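Local coordinates for protein 4-amino-4-deoxy-L-arabinose transferase or related glycosyltransferases of PMT family (PDB 5EZM) that probably transfers 4-amino-4-deoxy-L-arabinose from a polyprenyl-phosphate carrier to lipid A, as a zinc-binding membrane glycosyltransferase of the GT-C fold, at residues A[211-214]-A[215-218]; A[300-303]-A[304-308]; A[491-494]-A[495-499]; A[548-551]-A[552-556]. All blocks are in the same frame, centred on the assembly; numbering follows the deposited sequence.

Contact 1: residues A[211-214]-A[215-218]. With DSL (mono-trans, octa-cis decaprenyl-phosphate), chain C.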
loop_
_atom_site.group_PDB
_atom_site.type_symbol
_atom_site.label_atom_id
_atom_site.label_comp_id
_atom_site.label_asym_id
_atom_site.label_seq_id
_atom_site.Cartn_x
_atom_site.Cartn_y
_atom_site.Cartn_z
ATOM N N ILE A 211 8.281 -9.539 12.655
ATOM C CA ILE A 211 9.391 -10.011 13.469
ATOM C C ILE A 211 10.224 -11.069 12.755
ATOM O O ILE A 211 11.411 -11.221 13.085
ATOM C CB ILE A 211 8.907 -10.537 14.838
ATOM C CG1 ILE A 211 10.084 -10.635 15.819
ATOM C CG2 ILE A 211 8.200 -11.873 14.688
ATOM C CD1 ILE A 211 9.691 -10.986 17.236
ATOM N N ALA A 212 9.667 -11.768 11.764
ATOM C CA ALA A 212 10.432 -12.805 11.079
ATOM C C ALA A 212 11.481 -12.193 10.161
ATOM O O ALA A 212 12.648 -12.600 10.175
ATOM C CB ALA A 212 9.493 -13.720 10.296
ATOM N N LEU A 213 11.082 -11.210 9.353
ATOM C CA LEU A 213 12.037 -10.556 8.462
ATOM C C LEU A 213 13.156 -9.844 9.210
ATOM O O LEU A 213 14.327 -10.025 8.831
ATOM C CB LEU A 213 11.297 -9.602 7.521
ATOM C CG LEU A 213 10.627 -10.285 6.334
ATOM C CD1 LEU A 213 9.936 -9.261 5.450
ATOM C CD2 LEU A 213 11.668 -11.062 5.553
ATOM N N PRO A 214 12.896 -9.034 10.247
ATOM C CA PRO A 214 14.030 -8.450 10.988
ATOM C C PRO A 214 14.988 -9.499 11.523
ATOM O O PRO A 214 16.188 -9.449 11.219
ATOM C CB PRO A 214 13.340 -7.665 12.112
ATOM C CG PRO A 214 12.020 -7.320 11.558
ATOM C CD PRO A 214 11.611 -8.512 10.745
ATOM N N GLY A 215 14.479 -10.467 12.292
ATOM C CA GLY A 215 15.338 -11.513 12.827
ATOM C C GLY A 215 16.168 -12.188 11.756
ATOM O O GLY A 215 17.379 -12.369 11.911
ATOM N N LEU A 216 15.527 -12.558 10.644
ATOM C CA LEU A 216 16.258 -13.046 9.481
ATOM C C LEU A 216 17.384 -12.086 9.112
ATOM O O LEU A 216 18.569 -12.436 9.182
ATOM C CB LEU A 216 15.296 -13.235 8.305
ATOM C CG LEU A 216 15.922 -13.558 6.947
ATOM C CD1 LEU A 216 16.600 -14.921 6.966
ATOM C CD2 LEU A 216 14.880 -13.478 5.838
ATOM N N VAL A 217 17.022 -10.844 8.767
ATOM C CA VAL A 217 18.022 -9.827 8.448
ATOM C C VAL A 217 19.045 -9.706 9.566
ATOM O O VAL A 217 20.225 -9.421 9.318
ATOM C CB VAL A 217 17.330 -8.477 8.160
ATOM C CG1 VAL A 217 18.360 -7.384 7.937
ATOM C CG2 VAL A 217 16.419 -8.602 6.952
ATOM N N LEU A 218 18.629 -9.950 10.808
ATOM C CA LEU A 218 19.579 -9.912 11.910
ATOM C C LEU A 218 20.576 -11.060 11.806
ATOM O O LEU A 218 21.791 -10.834 11.746
ATOM C CB LEU A 218 18.837 -9.947 13.246
ATOM C CG LEU A 218 19.710 -9.825 14.496
ATOM C CD1 LEU A 218 20.699 -8.679 14.351
ATOM C CD2 LEU A 218 18.837 -9.628 15.722
HETATM C C21 DSL C . 17.799 -5.695 11.017
HETATM C C22 DSL C . 17.007 -5.242 12.231
HETATM C C23 DSL C . 16.285 -3.901 12.209
HETATM C C24 DSL C . 16.946 -6.027 13.317
HETATM C C25 DSL C . 16.138 -5.576 14.561
HETATM C C26 DSL C . 15.298 -6.786 15.057
HETATM C C27 DSL C . 15.640 -7.089 16.556
HETATM C C28 DSL C . 16.182 -5.960 17.466
HETATM C C29 DSL C . 15.460 -8.330 17.049
HETATM C C30 DSL C . 14.913 -9.458 16.135
HETATM C C31 DSL C . 15.429 -10.849 16.633
HETATM C C32 DSL C . 14.220 -11.834 16.818
HETATM C C33 DSL C . 13.354 -11.766 18.090
HETATM C C34 DSL C . 13.945 -12.754 15.862
#
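Three sound backbone bonds join residues 211-214 to 215-218 in i to i+4 helical steps. Gly215 N binds Ile211 O at 3.3 Å. The next step is shorter and straighter, with Leu216 N 2.9 Å from Ala212 O. Val217 N then reaches Leu213 O at 2.8 Å. Leu218 N also points to Pro214 O, but that pair is too short to be trusted. Pro214 has no N-H to give to the turn before it, and the helix kinks there.

Direct apolar contact between the two halves is slight. Leu213 and Leu216 lie side by side, with Leu213 CD2 4.0 Å from Leu216 CD2. Helix 323-339 covers Leu213.

The rest of the contact is with the prenyl chain of the bound decaprenyl phosphate. Pro214 CB touches C26 at 3.6 Å. Gly215 has no side chain, and its CA meets the chain carbon C34 of the prenyl group at 3.6 Å. Val217 CG1 stands anti to its backbone N (chi1 175°) and meets C21 at 3.6 Å. Leu218 CD2 lies 3.7 Å from C31, and Ile211 CD1 touches the methyl C33. This apolar flank of a proline-kinked membrane helix forms one wall of the polyprenyl pocket.

Contact 2: residues A[300-303]-A[304-308]. With MPG ([(Z)-octadec-9-enyl] (2R)-2,3-bis(oxidanyl)propanoate), chain B; MPG ([(Z)-octadec-9-enyl] (2R)-2,3-bis(oxidanyl)propanoate), chain O; MPG ([(Z)-octadec-9-enyl] (2R)-2,3-bis(oxidanyl)propanoate), chain E; MPG ([(Z)-octadec-9-enyl] (2R)-2,3-bis(oxidanyl)propanoate), chain D.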
loop_
_atom_site.group_PDB
_atom_site.type_symbol
_atom_site.label_atom_id
_atom_site.label_comp_id
_atom_site.label_asym_id
_atom_site.label_seq_id
_atom_site.Cartn_x
_atom_site.Cartn_y
_atom_site.Cartn_z
ATOM N N ALA A 300 17.949 3.626 -10.765
ATOM C CA ALA A 300 18.453 2.364 -11.299
ATOM C C ALA A 300 19.894 2.497 -11.776
ATOM O O ALA A 300 20.707 1.584 -11.583
ATOM C CB ALA A 300 17.553 1.877 -12.434
ATOM N N GLY A 301 20.236 3.643 -12.370
ATOM C CA GLY A 301 21.585 3.873 -12.854
ATOM C C GLY A 301 22.654 3.812 -11.781
ATOM O O GLY A 301 23.826 3.588 -12.105
ATOM N N ILE A 302 22.289 4.002 -10.513
ATOM C CA ILE A 302 23.256 3.915 -9.425
ATOM C C ILE A 302 23.086 2.637 -8.615
ATOM O O ILE A 302 23.659 2.521 -7.524
ATOM C CB ILE A 302 23.207 5.149 -8.505
ATOM C CG1 ILE A 302 21.892 5.200 -7.722
ATOM C CG2 ILE A 302 23.434 6.430 -9.297
ATOM C CD1 ILE A 302 21.899 6.201 -6.590
ATOM N N PHE A 303 22.318 1.669 -9.116
ATOM C CA PHE A 303 22.207 0.392 -8.414
ATOM C C PHE A 303 23.558 -0.258 -8.126
ATOM O O PHE A 303 23.731 -0.776 -7.009
ATOM C CB PHE A 303 21.292 -0.565 -9.194
ATOM C CG PHE A 303 19.933 -0.739 -8.572
ATOM C CD1 PHE A 303 19.809 -1.148 -7.251
ATOM C CD2 PHE A 303 18.780 -0.500 -9.303
ATOM C CE1 PHE A 303 18.564 -1.308 -6.671
ATOM C CE2 PHE A 303 17.529 -0.659 -8.728
ATOM C CZ PHE A 303 17.421 -1.064 -7.411
ATOM N N PRO A 304 24.539 -0.272 -9.040
ATOM C CA PRO A 304 25.876 -0.736 -8.633
ATOM C C PRO A 304 26.464 0.077 -7.495
ATOM O O PRO A 304 27.006 -0.498 -6.542
ATOM C CB PRO A 304 26.699 -0.595 -9.922
ATOM C CG PRO A 304 25.699 -0.707 -11.012
ATOM C CD PRO A 304 24.472 -0.029 -10.494
ATOM N N LYS A 305 26.353 1.406 -7.558
ATOM C CA LYS A 305 26.886 2.266 -6.510
ATOM C C LYS A 305 26.171 2.086 -5.178
ATOM O O LYS A 305 26.654 2.598 -4.162
ATOM C CB LYS A 305 26.825 3.727 -6.961
ATOM C CG LYS A 305 27.927 4.089 -7.943
ATOM C CD LYS A 305 27.608 5.335 -8.751
ATOM C CE LYS A 305 28.748 5.649 -9.720
ATOM N NZ LYS A 305 28.399 6.730 -10.688
ATOM N N LEU A 306 25.038 1.378 -5.157
ATOM C CA LEU A 306 24.448 0.969 -3.886
ATOM C C LEU A 306 25.224 -0.190 -3.272
ATOM O O LEU A 306 25.502 -0.189 -2.067
ATOM C CB LEU A 306 22.983 0.584 -4.081
ATOM C CG LEU A 306 22.054 1.678 -4.604
ATOM C CD1 LEU A 306 20.606 1.258 -4.435
ATOM C CD2 LEU A 306 22.325 2.987 -3.892
ATOM N N TRP A 307 25.586 -1.183 -4.088
ATOM C CA TRP A 307 26.409 -2.287 -3.608
ATOM C C TRP A 307 27.724 -1.774 -3.032
ATOM O O TRP A 307 28.079 -2.077 -1.886
ATOM C CB TRP A 307 26.656 -3.276 -4.748
ATOM C CG TRP A 307 27.559 -4.418 -4.389
ATOM C CD1 TRP A 307 28.900 -4.506 -4.626
ATOM C CD2 TRP A 307 27.186 -5.636 -3.735
ATOM N NE1 TRP A 307 29.385 -5.703 -4.158
ATOM C CE2 TRP A 307 28.353 -6.416 -3.607
ATOM C CE3 TRP A 307 25.979 -6.144 -3.243
ATOM C CZ2 TRP A 307 28.349 -7.673 -3.008
ATOM C CZ3 TRP A 307 25.978 -7.394 -2.651
ATOM C CH2 TRP A 307 27.156 -8.145 -2.537
ATOM N N THR A 308 28.440 -0.947 -3.798
ATOM C CA THR A 308 29.721 -0.399 -3.365
ATOM C C THR A 308 29.525 0.559 -2.196
ATOM O O THR A 308 30.476 1.199 -1.732
ATOM C CB THR A 308 30.431 0.316 -4.518
ATOM O OG1 THR A 308 29.669 1.458 -4.923
ATOM C CG2 THR A 308 30.608 -0.617 -5.703
HETATM C C2 MPG B . 30.590 -3.485 -8.519
HETATM C C3 MPG B . 29.087 -3.700 -8.387
HETATM C C4 MPG B . 28.759 -5.139 -8.024
HETATM C C5 MPG B . 27.251 -5.429 -7.976
HETATM C C6 MPG B . 26.970 -6.876 -7.538
HETATM C C1 MPG B . 30.942 -2.107 -9.083
HETATM C C2 MPG O . 20.693 -2.048 -12.911
HETATM C C3 MPG O . 21.446 -1.389 -14.062
HETATM C C4 MPG O . 22.440 -0.345 -13.574
HETATM C C5 MPG O . 23.288 0.261 -14.704
HETATM C C6 MPG O . 24.513 1.020 -14.169
HETATM C C7 MPG O . 25.539 1.325 -15.278
HETATM C C8 MPG O . 26.945 1.651 -14.717
HETATM C C1 MPG O . 19.779 -3.186 -13.372
HETATM C C2 MPG E . 18.005 -5.464 -5.049
HETATM C C3 MPG E . 18.264 -5.983 -6.458
HETATM C C4 MPG E . 18.544 -4.857 -7.442
HETATM C C5 MPG E . 18.587 -5.332 -8.904
HETATM C C6 MPG E . 19.129 -4.246 -9.849
HETATM C C1 MPG E . 17.708 -6.590 -4.055
HETATM C C2 MPG D . 22.250 -4.906 -7.244
HETATM C C3 MPG D . 22.320 -3.816 -6.179
HETATM C C4 MPG D . 21.849 -4.292 -4.812
HETATM C C5 MPG D . 21.992 -3.211 -3.725
HETATM C C6 MPG D . 21.544 -3.712 -2.343
HETATM C C1 MPG D . 23.062 -4.558 -8.498
#
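Ala300 meets Pro304 only distantly, its O lying 4.2 Å from Pro304 CD. The same oxygen accepts Phe303 N in a 3-10 turn. Gly301 O also faces Pro304 CD. A tail of the lipid MPG (chain O) runs past both carbonyls and reaches Pro304 CD at its C4, 3.7 Å away.

Ile302 O takes a weak bond from Leu306 N. The side chains meet as well, Ile302 CD1 being 4.2 Å from Leu306 CD2. Phe303 O is the stronger acceptor for Leu306 N, at 3.1 Å. Trp307 N reaches it weakly.

The Phe303 ring crosses Leu306 obliquely, its CD1 3.8 Å from Leu306 CD1. Leu306 CG is anti to its carbonyl carbon (chi1 -61°), and chi2 (-167°) then sets CD1 beside the ring. One face of the Phe303 ring carries the chain E lipid, whose C6 is 3.7 Å above the plane. With an alanine here, that lipid tail would probably lose the surface it lies on and Leu306 CD1 its aromatic neighbour.

Helix 303-310 thus begins among lipid tails. Ile302 and Leu306 pack on helix 352-365, while Ile302 and Lys305 also touch helix 369-389.

Contact 3: residues A[491-494]-A[495-499]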
loop_
_atom_site.group_PDB
_atom_site.type_symbol
_atom_site.label_atom_id
_atom_site.label_comp_id
_atom_site.label_asym_id
_atom_site.label_seq_id
_atom_site.Cartn_x
_atom_site.Cartn_y
_atom_site.Cartn_z
ATOM N N HIS A 491 -15.813 -4.833 -4.109
ATOM C CA HIS A 491 -14.956 -4.265 -3.079
ATOM C C HIS A 491 -15.103 -2.758 -2.920
ATOM O O HIS A 491 -14.652 -2.215 -1.905
ATOM C CB HIS A 491 -13.492 -4.593 -3.373
ATOM C CG HIS A 491 -13.156 -6.045 -3.234
ATOM N ND1 HIS A 491 -12.985 -6.655 -2.010
ATOM C CD2 HIS A 491 -12.947 -7.004 -4.165
ATOM C CE1 HIS A 491 -12.685 -7.928 -2.193
ATOM N NE2 HIS A 491 -12.655 -8.165 -3.493
ATOM N N THR A 492 -15.715 -2.069 -3.878
ATOM C CA THR A 492 -15.797 -0.615 -3.831
ATOM C C THR A 492 -17.215 -0.084 -3.728
ATOM O O THR A 492 -17.438 0.925 -3.052
ATOM C CB THR A 492 -15.125 -0.010 -5.067
ATOM O OG1 THR A 492 -15.740 -0.536 -6.249
ATOM C CG2 THR A 492 -13.642 -0.341 -5.079
ATOM N N LEU A 493 -18.182 -0.727 -4.382
ATOM C CA LEU A 493 -19.547 -0.207 -4.373
ATOM C C LEU A 493 -20.189 -0.206 -2.988
ATOM O O LEU A 493 -20.850 0.793 -2.651
ATOM C CB LEU A 493 -20.413 -0.988 -5.370
ATOM C CG LEU A 493 -21.856 -0.495 -5.518
ATOM C CD1 LEU A 493 -21.880 0.911 -6.085
ATOM C CD2 LEU A 493 -22.658 -1.436 -6.394
ATOM N N PRO A 494 -20.060 -1.250 -2.156
ATOM C CA PRO A 494 -20.649 -1.155 -0.808
ATOM C C PRO A 494 -20.107 0.007 0.007
ATOM O O PRO A 494 -20.868 0.622 0.765
ATOM C CB PRO A 494 -20.312 -2.514 -0.173
ATOM C CG PRO A 494 -19.308 -3.142 -1.066
ATOM C CD PRO A 494 -19.558 -2.606 -2.428
ATOM N N PHE A 495 -18.819 0.341 -0.135
ATOM C CA PHE A 495 -18.282 1.503 0.565
ATOM C C PHE A 495 -18.987 2.776 0.124
ATOM O O PHE A 495 -19.414 3.583 0.958
ATOM C CB PHE A 495 -16.776 1.628 0.327
ATOM C CG PHE A 495 -16.170 2.882 0.916
ATOM C CD1 PHE A 495 -15.797 2.929 2.252
ATOM C CD2 PHE A 495 -15.973 4.011 0.135
ATOM C CE1 PHE A 495 -15.236 4.082 2.794
ATOM C CE2 PHE A 495 -15.413 5.166 0.669
ATOM C CZ PHE A 495 -15.044 5.202 1.999
ATOM N N TYR A 496 -19.111 2.978 -1.190
ATOM C CA TYR A 496 -19.750 4.193 -1.685
ATOM C C TYR A 496 -21.231 4.236 -1.336
ATOM O O TYR A 496 -21.804 5.325 -1.220
ATOM C CB TYR A 496 -19.543 4.324 -3.192
ATOM C CG TYR A 496 -18.158 4.799 -3.539
ATOM C CD1 TYR A 496 -17.805 6.132 -3.378
ATOM C CD2 TYR A 496 -17.193 3.917 -4.014
ATOM C CE1 TYR A 496 -16.535 6.577 -3.684
ATOM C CE2 TYR A 496 -15.915 4.355 -4.325
ATOM C CZ TYR A 496 -15.596 5.686 -4.155
ATOM O OH TYR A 496 -14.334 6.133 -4.459
ATOM N N LEU A 497 -21.863 3.076 -1.151
ATOM C CA LEU A 497 -23.257 3.052 -0.728
ATOM C C LEU A 497 -23.425 3.185 0.779
ATOM O O LEU A 497 -24.555 3.390 1.238
ATOM C CB LEU A 497 -23.928 1.761 -1.203
ATOM C CG LEU A 497 -24.172 1.671 -2.707
ATOM C CD1 LEU A 497 -24.674 0.293 -3.081
ATOM C CD2 LEU A 497 -25.154 2.742 -3.148
ATOM N N ARG A 498 -22.338 3.090 1.547
ATOM C CA ARG A 498 -22.403 3.001 3.005
ATOM C C ARG A 498 -23.357 1.883 3.418
ATOM O O ARG A 498 -24.220 2.048 4.283
ATOM C CB ARG A 498 -22.816 4.339 3.628
ATOM C CG ARG A 498 -22.172 5.577 3.010
ATOM C CD ARG A 498 -20.706 5.687 3.370
ATOM N NE ARG A 498 -20.172 7.032 3.148
ATOM C CZ ARG A 498 -19.434 7.390 2.100
ATOM N NH1 ARG A 498 -19.135 6.501 1.160
ATOM N NH2 ARG A 498 -18.989 8.636 1.991
ATOM N N HIS A 499 -23.201 0.728 2.770
ATOM C CA HIS A 499 -24.150 -0.371 2.910
ATOM C C HIS A 499 -23.473 -1.707 2.613
ATOM O O HIS A 499 -22.942 -1.901 1.512
ATOM C CB HIS A 499 -25.339 -0.150 1.978
ATOM C CG HIS A 499 -26.502 -1.051 2.249
ATOM N ND1 HIS A 499 -26.470 -2.404 1.998
ATOM C CD2 HIS A 499 -27.740 -0.789 2.736
ATOM C CE1 HIS A 499 -27.632 -2.939 2.326
ATOM N NE2 HIS A 499 -28.421 -1.980 2.776
HETATM O O HOH W 1 -16.501 -1.887 -0.266
#
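Phe495 O accepts two bonds from Arg498, one from backbone N at 3.0 Å and one from NH1 at 2.9 Å. The two donors come from opposite faces of the carbonyl plane. Next to it, Pro494 O receives His499 N at 3.1 Å, with an N-H...O angle of 171°. With the positive phi of Arg498 (52°), these backbone bonds make a Schellman motif. It closes helix 493-497, the helix of the beta-alpha-beta unit formed with strands 483-486 and 502-504. The guanidinium group lies nearly in one plane with Phe495 O, and its NH1 also sits over one face of the Phe495 ring, toward the rim.

At the start of the helix, Tyr496 N binds Thr492 O. The same oxygen lies at the edge of the Tyr496 ring, 3.2 Å from CD2. Tyr496 CG is beside its own backbone N (chi1 -77°), which swings the ring back along the helix to that oxygen. Phe495 CD2 lies over the centre of one ring face. The Tyr496 hydroxyl bonds to Glu107 OE2 and Leu54 N. A phenylalanine here would probably keep the ring packing but leave Glu107 and Leu54 N without this partner.

A water bridges His491 O and Phe495 N, weakly at the latter. Thr492 OG1 bonds to Ser465 O. Leu497 N binds Leu493 O, and both leucines pack on Ile473. Their side chains also meet each other, Leu493 CG lying 3.8 Å from Leu497 CD1.

Contact 4: residues A[548-551]-A[552-556]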
loop_
_atom_site.group_PDB
_atom_site.type_symbol
_atom_site.label_atom_id
_atom_site.label_comp_id
_atom_site.label_asym_id
_atom_site.label_seq_id
_atom_site.Cartn_x
_atom_site.Cartn_y
_atom_site.Cartn_z
ATOM N N LEU A 548 -27.285 -12.727 -16.985
ATOM C CA LEU A 548 -27.780 -13.511 -18.111
ATOM C C LEU A 548 -27.988 -14.970 -17.726
ATOM O O LEU A 548 -28.847 -15.649 -18.302
ATOM C CB LEU A 548 -26.814 -13.396 -19.290
ATOM C CG LEU A 548 -27.296 -13.998 -20.607
ATOM C CD1 LEU A 548 -28.697 -13.508 -20.921
ATOM C CD2 LEU A 548 -26.337 -13.651 -21.735
ATOM N N ALA A 549 -27.222 -15.465 -16.751
ATOM C CA ALA A 549 -27.403 -16.837 -16.292
ATOM C C ALA A 549 -28.667 -16.980 -15.451
ATOM O O ALA A 549 -29.344 -18.013 -15.509
ATOM C CB ALA A 549 -26.173 -17.288 -15.505
ATOM N N LEU A 550 -29.004 -15.957 -14.665
ATOM C CA LEU A 550 -30.184 -15.981 -13.811
ATOM C C LEU A 550 -31.430 -15.436 -14.495
ATOM O O LEU A 550 -32.525 -15.548 -13.929
ATOM C CB LEU A 550 -29.934 -15.176 -12.530
ATOM C CG LEU A 550 -29.289 -15.857 -11.320
ATOM C CD1 LEU A 550 -27.844 -16.235 -11.589
ATOM C CD2 LEU A 550 -29.383 -14.953 -10.103
ATOM N N ALA A 551 -31.296 -14.853 -15.683
ATOM C CA ALA A 551 -32.437 -14.196 -16.317
ATOM C C ALA A 551 -33.567 -15.160 -16.648
ATOM O O ALA A 551 -34.730 -14.824 -16.366
ATOM C CB ALA A 551 -31.966 -13.430 -17.559
ATOM N N PRO A 552 -33.329 -16.342 -17.236
ATOM C CA PRO A 552 -34.448 -17.269 -17.467
ATOM C C PRO A 552 -35.036 -17.850 -16.192
ATOM O O PRO A 552 -36.137 -18.412 -16.244
ATOM C CB PRO A 552 -33.825 -18.365 -18.339
ATOM C CG PRO A 552 -32.377 -18.300 -18.050
ATOM C CD PRO A 552 -32.075 -16.857 -17.820
ATOM N N THR A 553 -34.353 -17.719 -15.055
ATOM C CA THR A 553 -34.812 -18.299 -13.796
ATOM C C THR A 553 -35.738 -17.351 -13.039
ATOM O O THR A 553 -36.878 -17.705 -12.723
ATOM C CB THR A 553 -33.607 -18.674 -12.927
ATOM O OG1 THR A 553 -32.831 -19.677 -13.595
ATOM C CG2 THR A 553 -34.062 -19.199 -11.570
ATOM N N LEU A 554 -35.262 -16.146 -12.735
ATOM C CA LEU A 554 -36.045 -15.174 -11.988
ATOM C C LEU A 554 -36.037 -13.838 -12.712
ATOM O O LEU A 554 -35.004 -13.407 -13.233
ATOM C CB LEU A 554 -35.515 -15.013 -10.549
ATOM C CG LEU A 554 -34.015 -14.835 -10.300
ATOM C CD1 LEU A 554 -33.612 -13.386 -10.387
ATOM C CD2 LEU A 554 -33.641 -15.391 -8.946
ATOM N N SER A 555 -37.203 -13.196 -12.753
ATOM C CA SER A 555 -37.328 -11.883 -13.367
ATOM C C SER A 555 -36.853 -10.819 -12.389
ATOM O O SER A 555 -37.238 -10.822 -11.215
ATOM C CB SER A 555 -38.773 -11.619 -13.790
ATOM O OG SER A 555 -39.630 -11.510 -12.668
ATOM N N MET A 556 -36.010 -9.914 -12.876
ATOM C CA MET A 556 -35.409 -8.880 -12.051
ATOM C C MET A 556 -35.382 -7.574 -12.825
ATOM O O MET A 556 -35.148 -7.565 -14.037
ATOM C CB MET A 556 -33.995 -9.280 -11.620
ATOM C CG MET A 556 -33.286 -10.149 -12.636
ATOM S SD MET A 556 -31.793 -10.930 -12.002
ATOM C CE MET A 556 -31.414 -12.021 -13.371
#
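Leu550 O accepts both Thr553 N and Leu554 N, and this holds the turn after helix 544-550. The Leu554 N bond is 3.0 Å long and nearly straight, at 170°. The Thr553 N bond is 3.1 Å and comes from well above the carbonyl plane.

The close-packed side is apolar. Met556 CE rests on Leu550 CB at 3.6 Å. The Met556 side chain runs extended beyond CG (chi2 -167°, chi3 172°), and its length brings CE to the helix end. Leu554 CD2 approaches Leu550 CD2 more loosely, at 4.4 Å. Leu554 and Met556 are both buried.

The other side is open to solvent. Leu548, Ala549, Pro552 and Thr553 are exposed, and several of them touch a crystal neighbour. Here Pro552 CD lies 3.5 Å from Leu548 O, where a helix would place an N-H. The proline has none to offer, so the helical bonding cannot continue in the regular way.

Leu550, Leu554 and Met556 all face helix 525-534, the last two through Trp532. Beyond Met556 the chain enters strand 557-561, an outermost strand of the five-stranded mixed sheet, antiparallel to strand 566-569.

Overall arrangement
Contacts 1 and 2 lie in the lipid-covered membrane part of the chain, their centres 24 Å apart. Contact 1 borders the polyprenyl-phosphate pocket. The Ala212 side chain there is about 8 Å from the bound phosphocholine, whose pocket includes the zinc ligands Glu87 and His268. Contact 2 instead meets several MPG molecules. Contacts 3 and 4 belong to the aminoarabinose transferase C-terminal domain, on the opposite side of the chain's centre, also with centres 24 Å apart. Contact 3 is 38 Å from contact 1 between centres. Contact 4 is the more remote, 60 Å from contact 2 between centres. No two contacts touch.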